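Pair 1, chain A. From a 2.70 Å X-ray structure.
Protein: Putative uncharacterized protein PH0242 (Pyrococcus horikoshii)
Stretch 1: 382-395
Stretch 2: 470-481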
# COMPACT_ATOMS: atom_id res chain seq x y z
N ASP A 382 -15.70 -14.94 1.52
CA ASP A 382 -15.51 -15.42 2.89
C ASP A 382 -16.79 -15.44 3.70
O ASP A 382 -16.91 -16.24 4.60
CB ASP A 382 -14.45 -14.59 3.62
CG ASP A 382 -13.04 -14.90 3.13
OD1 ASP A 382 -12.74 -16.11 3.01
OD2 ASP A 382 -12.25 -13.96 2.85
N LYS A 383 -17.73 -14.55 3.40
CA LYS A 383 -19.02 -14.52 4.11
C LYS A 383 -20.20 -14.26 3.16
O LYS A 383 -20.00 -13.99 1.97
CB LYS A 383 -18.98 -13.51 5.29
CG LYS A 383 -18.50 -12.10 4.95
CD LYS A 383 -17.92 -11.35 6.16
CE LYS A 383 -18.98 -10.82 7.13
NZ LYS A 383 -19.92 -9.79 6.58
N GLU A 384 -21.42 -14.34 3.67
CA GLU A 384 -22.57 -14.09 2.81
C GLU A 384 -22.75 -12.60 2.54
O GLU A 384 -22.47 -11.78 3.39
CB GLU A 384 -23.84 -14.70 3.39
CG GLU A 384 -24.50 -13.85 4.46
CD GLU A 384 -25.92 -14.27 4.74
OE1 GLU A 384 -26.24 -15.45 4.50
OE2 GLU A 384 -26.73 -13.43 5.21
N TYR A 385 -23.19 -12.25 1.35
CA TYR A 385 -23.42 -10.86 1.02
C TYR A 385 -24.60 -10.82 0.10
O TYR A 385 -25.03 -11.86 -0.43
CB TYR A 385 -22.25 -10.25 0.24
CG TYR A 385 -20.94 -10.09 0.96
CD1 TYR A 385 -19.91 -11.03 0.77
CD2 TYR A 385 -20.69 -8.99 1.80
CE1 TYR A 385 -18.69 -10.90 1.41
CE2 TYR A 385 -19.47 -8.86 2.45
CZ TYR A 385 -18.47 -9.81 2.24
OH TYR A 385 -17.24 -9.70 2.85
N THR A 386 -25.10 -9.61 -0.11
CA THR A 386 -25.96 -9.32 -1.22
C THR A 386 -25.22 -8.36 -2.12
O THR A 386 -24.92 -7.23 -1.75
CB THR A 386 -27.33 -8.82 -0.72
OG1 THR A 386 -27.96 -9.91 -0.04
CG2 THR A 386 -28.23 -8.31 -1.88
N ALA A 387 -24.90 -8.83 -3.32
CA ALA A 387 -24.06 -8.08 -4.24
C ALA A 387 -24.82 -7.58 -5.46
O ALA A 387 -25.84 -8.12 -5.83
CB ALA A 387 -22.88 -8.94 -4.68
N ASP A 388 -24.30 -6.51 -6.04
CA ASP A 388 -24.59 -6.11 -7.39
C ASP A 388 -23.38 -6.52 -8.24
O ASP A 388 -22.24 -6.52 -7.74
CB ASP A 388 -24.82 -4.60 -7.44
CG ASP A 388 -26.09 -4.18 -6.69
OD1 ASP A 388 -26.31 -2.95 -6.56
OD2 ASP A 388 -26.86 -5.07 -6.25
N LEU A 389 -23.63 -6.90 -9.49
CA LEU A 389 -22.55 -7.28 -10.40
C LEU A 389 -22.38 -6.23 -11.49
O LEU A 389 -23.33 -5.93 -12.18
CB LEU A 389 -22.83 -8.64 -11.02
CG LEU A 389 -21.96 -9.13 -12.18
CD1 LEU A 389 -20.47 -9.18 -11.82
CD2 LEU A 389 -22.47 -10.47 -12.72
N TYR A 390 -21.18 -5.68 -11.63
CA TYR A 390 -20.95 -4.70 -12.68
C TYR A 390 -19.90 -5.17 -13.67
O TYR A 390 -19.16 -6.13 -13.41
CB TYR A 390 -20.44 -3.36 -12.12
CG TYR A 390 -21.40 -2.59 -11.26
CD1 TYR A 390 -21.67 -2.98 -9.95
CD2 TYR A 390 -22.02 -1.45 -11.75
CE1 TYR A 390 -22.54 -2.26 -9.15
CE2 TYR A 390 -22.90 -0.74 -10.97
CZ TYR A 390 -23.15 -1.14 -9.68
OH TYR A 390 -24.03 -0.43 -8.90
N LEU A 391 -19.84 -4.48 -14.81
CA LEU A 391 -18.67 -4.56 -15.65
C LEU A 391 -17.91 -3.28 -15.38
O LEU A 391 -18.48 -2.18 -15.45
CB LEU A 391 -19.03 -4.67 -17.14
CG LEU A 391 -19.68 -5.96 -17.68
CD1 LEU A 391 -19.67 -5.89 -19.20
CD2 LEU A 391 -19.02 -7.25 -17.19
N ARG A 392 -16.62 -3.45 -15.06
CA ARG A 392 -15.77 -2.34 -14.65
C ARG A 392 -14.61 -2.19 -15.59
O ARG A 392 -13.98 -3.17 -15.95
CB ARG A 392 -15.24 -2.53 -13.21
CG ARG A 392 -14.74 -1.23 -12.60
CD ARG A 392 -13.94 -1.45 -11.34
NE ARG A 392 -12.85 -2.39 -11.57
CZ ARG A 392 -12.26 -3.12 -10.62
NH1 ARG A 392 -12.65 -3.04 -9.35
NH2 ARG A 392 -11.31 -3.95 -10.96
N ALA A 393 -14.33 -0.96 -15.98
CA ALA A 393 -13.15 -0.69 -16.79
C ALA A 393 -12.00 -0.16 -15.93
O ALA A 393 -12.25 0.59 -14.95
CB ALA A 393 -13.46 0.30 -17.91
N THR A 394 -10.77 -0.55 -16.29
CA THR A 394 -9.58 0.00 -15.67
C THR A 394 -8.61 0.36 -16.79
O THR A 394 -8.22 -0.51 -17.57
CB THR A 394 -8.89 -0.98 -14.69
OG1 THR A 394 -9.81 -1.42 -13.70
CG2 THR A 394 -7.74 -0.31 -13.96
N PHE A 395 -8.25 1.64 -16.85
CA PHE A 395 -7.20 2.12 -17.74
C PHE A 395 -5.94 2.45 -16.94
O PHE A 395 -5.95 3.33 -16.07
CB PHE A 395 -7.63 3.42 -18.44
CG PHE A 395 -8.62 3.23 -19.55
CD1 PHE A 395 -8.25 3.45 -20.87
CD2 PHE A 395 -9.94 2.86 -19.27
CE1 PHE A 395 -9.16 3.29 -21.90
CE2 PHE A 395 -10.85 2.69 -20.31
CZ PHE A 395 -10.46 2.90 -21.62
N ARG A 470 -8.58 -2.99 -18.92
CA ARG A 470 -9.23 -4.21 -18.46
C ARG A 470 -10.72 -4.02 -18.42
O ARG A 470 -11.22 -2.90 -18.16
CB ARG A 470 -8.76 -4.56 -17.06
CG ARG A 470 -7.28 -4.76 -16.99
CD ARG A 470 -6.89 -5.31 -15.65
NE ARG A 470 -5.48 -5.68 -15.67
CZ ARG A 470 -4.98 -6.68 -14.97
NH1 ARG A 470 -5.78 -7.41 -14.19
NH2 ARG A 470 -3.69 -6.95 -15.07
N VAL A 471 -11.44 -5.11 -18.66
CA VAL A 471 -12.87 -5.11 -18.53
C VAL A 471 -13.18 -6.32 -17.68
O VAL A 471 -12.89 -7.45 -18.08
CB VAL A 471 -13.58 -5.19 -19.90
CG1 VAL A 471 -15.08 -5.35 -19.73
CG2 VAL A 471 -13.25 -3.93 -20.70
N GLU A 472 -13.74 -6.07 -16.51
CA GLU A 472 -13.74 -7.07 -15.46
C GLU A 472 -15.07 -7.11 -14.81
O GLU A 472 -15.74 -6.09 -14.72
CB GLU A 472 -12.70 -6.73 -14.40
CG GLU A 472 -11.25 -6.76 -14.86
CD GLU A 472 -10.30 -6.45 -13.72
OE1 GLU A 472 -9.91 -7.40 -13.02
OE2 GLU A 472 -9.95 -5.27 -13.53
N PRO A 473 -15.49 -8.30 -14.36
CA PRO A 473 -16.67 -8.40 -13.56
C PRO A 473 -16.32 -8.09 -12.10
O PRO A 473 -15.27 -8.50 -11.62
CB PRO A 473 -17.08 -9.85 -13.73
CG PRO A 473 -15.78 -10.54 -13.87
CD PRO A 473 -14.94 -9.62 -14.69
N VAL A 474 -17.17 -7.32 -11.43
CA VAL A 474 -16.89 -6.82 -10.09
C VAL A 474 -18.18 -6.93 -9.28
O VAL A 474 -19.25 -6.48 -9.75
CB VAL A 474 -16.37 -5.35 -10.13
CG1 VAL A 474 -16.33 -4.72 -8.75
CG2 VAL A 474 -14.99 -5.28 -10.75
N PHE A 475 -18.08 -7.53 -8.10
CA PHE A 475 -19.21 -7.68 -7.20
C PHE A 475 -19.16 -6.61 -6.13
O PHE A 475 -18.21 -6.58 -5.36
CB PHE A 475 -19.21 -9.05 -6.55
CG PHE A 475 -19.48 -10.16 -7.51
CD1 PHE A 475 -18.46 -10.69 -8.32
CD2 PHE A 475 -20.77 -10.68 -7.64
CE1 PHE A 475 -18.72 -11.73 -9.22
CE2 PHE A 475 -21.04 -11.70 -8.55
CZ PHE A 475 -20.01 -12.23 -9.34
N ILE A 476 -20.15 -5.72 -6.11
CA ILE A 476 -20.22 -4.63 -5.12
C ILE A 476 -21.19 -4.96 -3.98
O ILE A 476 -22.32 -5.32 -4.22
CB ILE A 476 -20.61 -3.28 -5.76
CG1 ILE A 476 -19.63 -2.90 -6.86
CG2 ILE A 476 -20.69 -2.18 -4.70
CD1 ILE A 476 -18.19 -2.96 -6.44
N VAL A 477 -20.71 -4.82 -2.75
CA VAL A 477 -21.50 -5.11 -1.55
C VAL A 477 -21.23 -4.02 -0.52
O VAL A 477 -20.29 -3.22 -0.70
CB VAL A 477 -21.09 -6.46 -0.94
CG1 VAL A 477 -21.33 -7.59 -1.92
CG2 VAL A 477 -19.63 -6.44 -0.51
N GLU A 478 -22.05 -3.97 0.54
CA GLU A 478 -21.67 -3.23 1.76
C GLU A 478 -20.59 -4.06 2.39
O GLU A 478 -20.82 -5.20 2.78
CB GLU A 478 -22.81 -3.07 2.77
CG GLU A 478 -23.59 -1.77 2.65
CD GLU A 478 -22.91 -0.53 3.23
OE1 GLU A 478 -22.64 0.41 2.45
OE2 GLU A 478 -22.68 -0.47 4.47
N LYS A 479 -19.40 -3.49 2.44
CA LYS A 479 -18.23 -4.23 2.87
C LYS A 479 -17.78 -3.63 4.19
O LYS A 479 -17.91 -2.40 4.40
CB LYS A 479 -17.14 -4.10 1.79
CG LYS A 479 -15.99 -5.08 1.90
CD LYS A 479 -14.91 -4.77 0.87
CE LYS A 479 -13.80 -5.80 0.97
NZ LYS A 479 -12.69 -5.52 0.02
N GLU A 480 -17.27 -4.48 5.08
CA GLU A 480 -16.67 -4.06 6.34
C GLU A 480 -15.16 -3.89 6.23
O GLU A 480 -14.48 -4.75 5.73
CB GLU A 480 -16.94 -5.08 7.42
CG GLU A 480 -18.40 -5.23 7.78
CD GLU A 480 -18.65 -6.56 8.46
OE1 GLU A 480 -18.19 -7.59 7.90
OE2 GLU A 480 -19.28 -6.59 9.55
N TYR A 481 -14.64 -2.77 6.71
CA TYR A 481 -13.23 -2.50 6.71
C TYR A 481 -12.75 -2.37 8.14
O TYR A 481 -13.44 -1.78 8.98
CB TYR A 481 -12.99 -1.20 5.99
CG TYR A 481 -13.36 -1.26 4.51
CD1 TYR A 481 -14.61 -0.80 4.04
CD2 TYR A 481 -12.45 -1.78 3.57
CE1 TYR A 481 -14.92 -0.85 2.69
CE2 TYR A 481 -12.76 -1.84 2.24
CZ TYR A 481 -13.98 -1.38 1.79
OH TYR A 481 -14.24 -1.46 0.44
O HOH W 1 -11.56 -3.30 -14.23

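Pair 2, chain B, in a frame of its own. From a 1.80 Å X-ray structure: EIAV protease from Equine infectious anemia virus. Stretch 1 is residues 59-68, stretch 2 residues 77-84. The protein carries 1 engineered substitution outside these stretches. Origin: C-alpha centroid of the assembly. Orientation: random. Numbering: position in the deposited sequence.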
# COMPACT_ATOMS: atom_id res chain seq x y z
N ASN B 59 13.38 -8.10 -2.23
CA ASN B 59 14.02 -6.94 -1.68
C ASN B 59 14.72 -6.16 -2.78
O ASN B 59 15.18 -6.83 -3.72
CB ASN B 59 15.11 -7.33 -0.66
CG ASN B 59 14.62 -8.24 0.45
OD1 ASN B 59 13.67 -7.87 1.12
ND2 ASN B 59 15.19 -9.43 0.57
N VAL B 60 14.74 -4.83 -2.58
CA VAL B 60 15.38 -3.96 -3.58
C VAL B 60 16.25 -2.98 -2.81
O VAL B 60 15.90 -2.50 -1.73
CB VAL B 60 14.17 -3.33 -4.30
CG1 VAL B 60 14.47 -1.91 -4.70
CG2 VAL B 60 13.77 -4.24 -5.45
N GLU B 61 17.45 -2.68 -3.34
CA GLU B 61 18.39 -1.79 -2.69
C GLU B 61 17.89 -0.35 -2.66
O GLU B 61 17.16 0.05 -3.53
CB GLU B 61 19.75 -1.75 -3.42
CG GLU B 61 20.54 -3.00 -2.97
CD GLU B 61 21.81 -3.28 -3.76
OE1 GLU B 61 22.53 -2.31 -4.13
OE2 GLU B 61 22.06 -4.50 -3.95
N THR B 62 18.26 0.37 -1.62
CA THR B 62 17.84 1.76 -1.57
C THR B 62 18.98 2.68 -1.12
O THR B 62 19.97 2.14 -0.58
CB THR B 62 16.83 1.90 -0.42
OG1 THR B 62 17.28 1.35 0.84
CG2 THR B 62 15.53 1.27 -0.89
N PHE B 63 18.79 3.98 -1.34
CA PHE B 63 19.71 4.92 -0.70
C PHE B 63 18.75 5.95 -0.06
O PHE B 63 17.59 5.94 -0.50
CB PHE B 63 20.70 5.68 -1.50
CG PHE B 63 20.30 6.46 -2.68
CD1 PHE B 63 19.95 7.80 -2.56
CD2 PHE B 63 20.35 5.84 -3.92
CE1 PHE B 63 19.66 8.51 -3.72
CE2 PHE B 63 20.02 6.55 -5.07
CZ PHE B 63 19.68 7.88 -4.95
N SER B 64 19.14 6.69 0.94
CA SER B 64 18.24 7.69 1.52
C SER B 64 18.77 9.08 1.10
O SER B 64 19.97 9.27 0.84
CB SER B 64 17.98 7.55 2.99
OG SER B 64 19.09 7.81 3.77
N THR B 65 17.88 10.07 1.13
CA THR B 65 18.28 11.44 0.72
C THR B 65 17.41 12.46 1.43
O THR B 65 16.22 12.18 1.64
CB THR B 65 18.18 11.55 -0.80
OG1 THR B 65 18.87 12.73 -1.28
CG2 THR B 65 16.77 11.59 -1.42
N PRO B 66 17.91 13.62 1.84
CA PRO B 66 17.15 14.63 2.57
C PRO B 66 16.26 15.39 1.61
O PRO B 66 16.58 15.70 0.44
CB PRO B 66 18.20 15.52 3.29
CG PRO B 66 19.50 15.22 2.60
CD PRO B 66 19.30 14.05 1.68
N VAL B 67 15.00 15.61 2.06
CA VAL B 67 14.05 16.29 1.21
C VAL B 67 13.20 17.24 2.08
O VAL B 67 13.16 17.16 3.29
CB VAL B 67 13.03 15.41 0.43
CG1 VAL B 67 13.63 14.42 -0.58
CG2 VAL B 67 12.12 14.62 1.39
N THR B 68 12.63 18.23 1.45
CA THR B 68 11.67 19.17 1.99
C THR B 68 10.39 18.92 1.16
O THR B 68 10.28 19.01 -0.08
CB THR B 68 12.04 20.65 1.77
OG1 THR B 68 13.17 20.79 2.64
CG2 THR B 68 10.90 21.43 2.41
N LYS B 77 10.49 18.40 6.67
CA LYS B 77 11.90 18.22 6.31
C LYS B 77 12.20 16.80 6.81
O LYS B 77 12.06 16.51 8.01
CB LYS B 77 12.76 19.15 7.14
CG LYS B 77 13.68 20.14 6.51
CD LYS B 77 12.87 21.44 6.46
CE LYS B 77 13.73 22.67 6.19
NZ LYS B 77 14.44 22.64 4.87
N THR B 78 12.51 15.90 5.90
CA THR B 78 12.77 14.54 6.35
C THR B 78 13.67 13.82 5.36
O THR B 78 14.29 14.49 4.53
CB THR B 78 11.40 13.85 6.50
OG1 THR B 78 11.63 12.58 7.10
CG2 THR B 78 10.68 13.76 5.17
N ARG B 79 13.86 12.51 5.50
CA ARG B 79 14.65 11.75 4.58
C ARG B 79 13.68 10.83 3.83
O ARG B 79 12.68 10.39 4.43
CB ARG B 79 15.72 10.88 5.20
CG ARG B 79 16.97 11.73 5.44
CD ARG B 79 18.18 10.96 4.97
NE ARG B 79 19.32 11.20 5.84
CZ ARG B 79 20.05 10.18 6.30
NH1 ARG B 79 19.79 8.90 6.02
NH2 ARG B 79 21.08 10.46 7.09
N MET B 80 13.91 10.55 2.56
CA MET B 80 13.07 9.66 1.80
C MET B 80 14.02 8.62 1.19
O MET B 80 15.16 8.98 0.88
CB MET B 80 12.44 10.34 0.58
CG MET B 80 11.06 10.87 0.92
SD MET B 80 10.25 11.63 -0.49
CE MET B 80 9.22 10.37 -1.27
N LEU B 81 13.55 7.39 1.05
CA LEU B 81 14.41 6.41 0.38
C LEU B 81 14.30 6.61 -1.12
O LEU B 81 13.33 7.25 -1.63
CB LEU B 81 13.90 4.98 0.68
CG LEU B 81 13.85 4.67 2.18
CD1 LEU B 81 13.37 3.24 2.40
CD2 LEU B 81 15.22 4.89 2.79
N VAL B 82 15.27 6.18 -1.92
CA VAL B 82 15.25 6.27 -3.39
C VAL B 82 15.43 4.84 -3.95
O VAL B 82 16.31 4.09 -3.50
CB VAL B 82 16.35 7.20 -3.92
CG1 VAL B 82 16.21 7.24 -5.43
CG2 VAL B 82 16.26 8.58 -3.26
N ALA B 83 14.59 4.38 -4.87
CA ALA B 83 14.73 3.01 -5.40
C ALA B 83 14.16 2.87 -6.77
O ALA B 83 13.35 3.71 -7.22
CB ALA B 83 14.07 2.03 -4.40
N ASP B 84 14.64 1.84 -7.57
CA ASP B 84 14.05 1.76 -8.91
C ASP B 84 12.69 1.09 -8.88
O ASP B 84 12.59 -0.10 -9.24
CB ASP B 84 14.93 0.86 -9.80
CG ASP B 84 16.16 1.64 -10.24
OD1 ASP B 84 16.05 2.85 -10.51
OD2 ASP B 84 17.25 1.03 -10.34
O HOH W 2 16.73 0.26 -6.45

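The sharpest difference lies where Arg A392 and Glu A472 of pair 1 match Val B67 and Thr B78 of pair 2. In pair 1 this hydrogen-bonded backbone pair also carries a salt bridge, Arg A392 NH2 to Glu A472 OE2 at 3.2 Å, and water 1 braces it, accepting from Arg A392 NE (3.1 Å) and donating to Glu A472 OE2 (2.6 Å). The guanidinium lies with one face against Val A474, its CZ 3.5 Å from Val A474 CG2, so the arginine is both ion-paired and packed. In pair 2 the same place is held without charge: Val B67 CG2 approaches Met B80 CG at 3.9 Å, and Met B80 is the counterpart of Val A474.

The backbones beneath are nearly the same. Each pair is two antiparallel strands whose N-to-C directions differ by 146° in pair 1 and 140° in pair 2; 14 central residues superpose with an RMSD of 0.5 Å. Three matched pairs bond reciprocally through N and O: Asp A388 with Ile A476 and Phe B63 with Val B82, Tyr A390 with Val A474 and Thr B65 with Met B80, Arg A392 with Glu A472 and Val B67 with Thr B78. The bonds vary in length: Asp A388 N to Ile A476 O is 2.9 Å, whereas Phe B63 N to Val B82 O stretches to 3.3 Å. Between these rungs CA-H...O contacts fill in, such as Phe A475 CA to Asp A388 O and Leu B81 CA to Phe B63 O, both 3.3 Å.

On the face bearing Leu A389 and Phe A475, pair 1 packs a methyl over an aromatic ring: Leu A389 CD1 sits 4.0 Å from the centroid of the Phe A475 ring. Pair 2 has Ser B64 and Leu B81 here, with Ser B64 CB 3.8 Å from Leu B81 CD2, and the serine also accepts a weak hydrogen bond from Arg B79 NH1 to Ser B64 OG (2.6 Å). Arg B79 matches Pro A473, whose CB instead meets Leu A389 CD1 at 3.9 Å.

On the other face the aromatic sits at different matched positions. Phe B63, matching Asp A388, lays its ring over Val B82, with Val B82 CB 3.6 Å from the ring centroid. In pair 1 the tyrosine is two residues on: Tyr A390 CD1 reaches Ile A476 CG1 at 3.7 Å, while its counterpart Thr B65 places CG2 3.6 Å from Val B82 CG2.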